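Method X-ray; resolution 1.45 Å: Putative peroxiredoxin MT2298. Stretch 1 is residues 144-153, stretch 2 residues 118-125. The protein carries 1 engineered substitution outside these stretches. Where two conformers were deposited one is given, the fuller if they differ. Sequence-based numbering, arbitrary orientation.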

# COMPACT_ATOMS: atom_id res chain seq x y z
N LEU A 144 -12.23 -14.30 -21.80
CA LEU A 144 -11.47 -13.60 -22.81
C LEU A 144 -9.97 -13.86 -22.62
O LEU A 144 -9.19 -13.94 -23.57
CB LEU A 144 -11.79 -12.10 -22.76
CG LEU A 144 -13.28 -11.69 -22.78
CD1 LEU A 144 -13.42 -10.18 -22.62
CD2 LEU A 144 -14.01 -12.15 -24.02
N TRP A 145 -9.56 -13.99 -21.36
CA TRP A 145 -8.17 -14.24 -21.06
C TRP A 145 -7.72 -15.61 -21.49
O TRP A 145 -6.71 -15.74 -22.13
CB TRP A 145 -7.94 -14.14 -19.53
CG TRP A 145 -8.41 -12.87 -18.85
CD1 TRP A 145 -8.96 -11.73 -19.42
CD2 TRP A 145 -8.33 -12.61 -17.44
NE1 TRP A 145 -9.26 -10.82 -18.43
CE2 TRP A 145 -8.86 -11.32 -17.22
CE3 TRP A 145 -7.87 -13.35 -16.35
CZ2 TRP A 145 -8.91 -10.74 -15.94
CZ3 TRP A 145 -7.92 -12.78 -15.10
CH2 TRP A 145 -8.46 -11.51 -14.91
N THR A 146 -8.48 -16.63 -21.11
CA THR A 146 -8.15 -17.98 -21.54
C THR A 146 -8.20 -18.09 -23.07
O THR A 146 -7.35 -18.73 -23.66
CB THR A 146 -9.08 -19.03 -20.92
OG1 THR A 146 -10.44 -18.71 -21.19
CG2 THR A 146 -8.90 -19.11 -19.43
N ASP A 147 -9.18 -17.45 -23.71
CA ASP A 147 -9.24 -17.48 -25.18
C ASP A 147 -8.01 -16.86 -25.82
O ASP A 147 -7.48 -17.37 -26.80
CB ASP A 147 -10.49 -16.74 -25.66
CG ASP A 147 -10.56 -16.66 -27.16
OD1 ASP A 147 -10.80 -17.72 -27.77
OD2 ASP A 147 -10.29 -15.58 -27.73
N ALA A 148 -7.56 -15.73 -25.28
CA ALA A 148 -6.41 -15.04 -25.80
C ALA A 148 -5.13 -15.88 -25.71
O ALA A 148 -4.33 -15.94 -26.63
CB ALA A 148 -6.22 -13.71 -25.05
N LEU A 149 -4.95 -16.52 -24.55
CA LEU A 149 -3.82 -17.40 -24.32
C LEU A 149 -3.86 -18.62 -25.25
O LEU A 149 -2.84 -19.01 -25.82
CB LEU A 149 -3.78 -17.87 -22.86
CG LEU A 149 -3.39 -16.80 -21.84
CD1 LEU A 149 -3.63 -17.33 -20.44
CD2 LEU A 149 -1.94 -16.37 -22.01
N ALA A 150 -5.05 -19.20 -25.42
CA ALA A 150 -5.24 -20.38 -26.27
C ALA A 150 -4.87 -20.11 -27.73
O ALA A 150 -4.33 -20.99 -28.42
CB ALA A 150 -6.67 -20.88 -26.16
N ALA A 151 -5.14 -18.90 -28.22
CA ALA A 151 -4.75 -18.50 -29.57
C ALA A 151 -3.24 -18.46 -29.82
O ALA A 151 -2.80 -18.46 -30.97
CB ALA A 151 -5.35 -17.13 -29.90
N LEU A 152 -2.44 -18.42 -28.75
CA LEU A 152 -1.01 -18.20 -28.87
C LEU A 152 -0.11 -19.40 -28.53
O LEU A 152 1.12 -19.26 -28.44
CB LEU A 152 -0.64 -17.04 -27.93
CG LEU A 152 -1.23 -15.69 -28.33
CD1 LEU A 152 -1.06 -14.73 -27.17
CD2 LEU A 152 -0.59 -15.14 -29.59
N THR A 153 -0.68 -20.58 -28.36
CA THR A 153 0.09 -21.72 -27.83
C THR A 153 1.14 -22.20 -28.83
O THR A 153 0.79 -22.72 -29.89
CB THR A 153 -0.80 -22.90 -27.45
OG1 THR A 153 -1.60 -23.29 -28.58
CG2 THR A 153 -1.70 -22.52 -26.28
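Stretch 2, residues 118-125: GTFVVDRS

The most distinctive feature of this contact is a methyl group laid on an indole: CG2 of Thr119 sits 3.8 Å from the centroid of the five-membered ring of Trp145, only 19° off the ring normal, a CH-pi contact over one face. Trp145 directs its CA-to-CB bond sideways, yet the end of its side chain comes nearer, and its NE1 lies 3.6 Å from Thr119 CG2. That nitrogen is hydrogen-bonded elsewhere in the structure, as is Thr119 OG1, so the side-chain polar atoms of both residues are satisfied while methyl and ring meet.

The surrounding architecture illustrates a general principle of alpha/beta packing, in which a helix runs nearly parallel to a strand and apolar side chains fill the space between. Stretch 2 is extended from Gly118 to Val122, and its direction differs by 14° from that of the helix that includes Leu144 to Ala150; the axes approach to 9.3 Å. Strand alternation selects the contacting residues: Thr119 and Val121 point toward the helix, whereas the intervening Phe120 makes no contact with it and Val122 points away.

Val121 contributes the largest covered area of either stretch. Its CG2 lies 3.8 Å from Ala148 CB, while its CG1 lies 3.9 Å from Leu149 CD2 and 3.6 Å from Leu152 CD1. The small side chain of Ala148 accompanies a close backbone approach here, with CA of Ala148 and CA of Val121 7.0 Å apart.

Beyond the strand the chain continues as loop or turn, and the contact persists. Within a type I turn from Ala150 to Thr153, Leu152 CD2 lies 4.2 Å from Asp123 CB. Arg124 starts sideways, but the end of its side chain comes nearer the turn, placing Arg124 NH2 3.2 Å from Leu152 O. An apolar seam thus gives way to a more polar margin.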

# COMPACT_ATOMS: atom_id res chain seq x y z
N GLY A 118 -6.85 -3.33 -15.81
CA GLY A 118 -6.18 -3.51 -17.09
C GLY A 118 -5.71 -4.94 -17.22
O GLY A 118 -5.21 -5.54 -16.27
N THR A 119 -5.86 -5.52 -18.41
CA THR A 119 -5.37 -6.87 -18.64
C THR A 119 -4.69 -6.92 -20.00
O THR A 119 -5.22 -6.37 -20.96
CB THR A 119 -6.50 -7.92 -18.68
OG1 THR A 119 -7.54 -7.59 -17.76
CG2 THR A 119 -5.94 -9.33 -18.44
N PHE A 120 -3.57 -7.59 -20.06
CA PHE A 120 -2.83 -7.77 -21.30
C PHE A 120 -2.35 -9.17 -21.42
O PHE A 120 -2.08 -9.85 -20.44
CB PHE A 120 -1.62 -6.83 -21.32
CG PHE A 120 -1.99 -5.40 -21.20
CD1 PHE A 120 -2.07 -4.82 -19.94
CD2 PHE A 120 -2.22 -4.61 -22.31
CE1 PHE A 120 -2.44 -3.50 -19.81
CE2 PHE A 120 -2.58 -3.29 -22.19
CZ PHE A 120 -2.67 -2.73 -20.92
N VAL A 121 -2.27 -9.65 -22.67
CA VAL A 121 -1.52 -10.85 -22.95
C VAL A 121 -0.36 -10.45 -23.85
O VAL A 121 -0.56 -9.76 -24.87
CB VAL A 121 -2.38 -11.94 -23.61
CG1 VAL A 121 -1.47 -13.09 -24.04
CG2 VAL A 121 -3.49 -12.40 -22.68
N VAL A 122 0.84 -10.85 -23.43
CA VAL A 122 2.09 -10.55 -24.12
C VAL A 122 2.57 -11.84 -24.74
O VAL A 122 2.69 -12.86 -24.06
CB VAL A 122 3.18 -10.01 -23.15
CG1 VAL A 122 4.44 -9.62 -23.91
CG2 VAL A 122 2.66 -8.82 -22.36
N ASP A 123 2.83 -11.82 -26.05
CA ASP A 123 3.24 -13.07 -26.67
C ASP A 123 4.73 -13.33 -26.43
O ASP A 123 5.41 -12.54 -25.76
CB ASP A 123 2.84 -13.12 -28.16
CG ASP A 123 3.66 -12.22 -29.06
OD1 ASP A 123 4.72 -11.69 -28.66
OD2 ASP A 123 3.24 -12.07 -30.23
N ARG A 124 5.25 -14.41 -27.01
CA ARG A 124 6.62 -14.83 -26.74
C ARG A 124 7.67 -13.90 -27.34
O ARG A 124 8.85 -13.99 -27.01
CB ARG A 124 6.84 -16.26 -27.23
CG ARG A 124 6.13 -17.32 -26.41
CD ARG A 124 6.48 -18.71 -26.90
NE ARG A 124 5.86 -19.01 -28.19
CZ ARG A 124 4.71 -19.66 -28.35
NH1 ARG A 124 4.24 -19.88 -29.57
NH2 ARG A 124 4.03 -20.09 -27.30
N SER A 125 7.25 -12.99 -28.22
CA SER A 125 8.13 -11.98 -28.79
C SER A 125 7.95 -10.60 -28.15
O SER A 125 8.56 -9.64 -28.60
CB SER A 125 7.89 -11.86 -30.30
OG SER A 125 6.69 -11.15 -30.56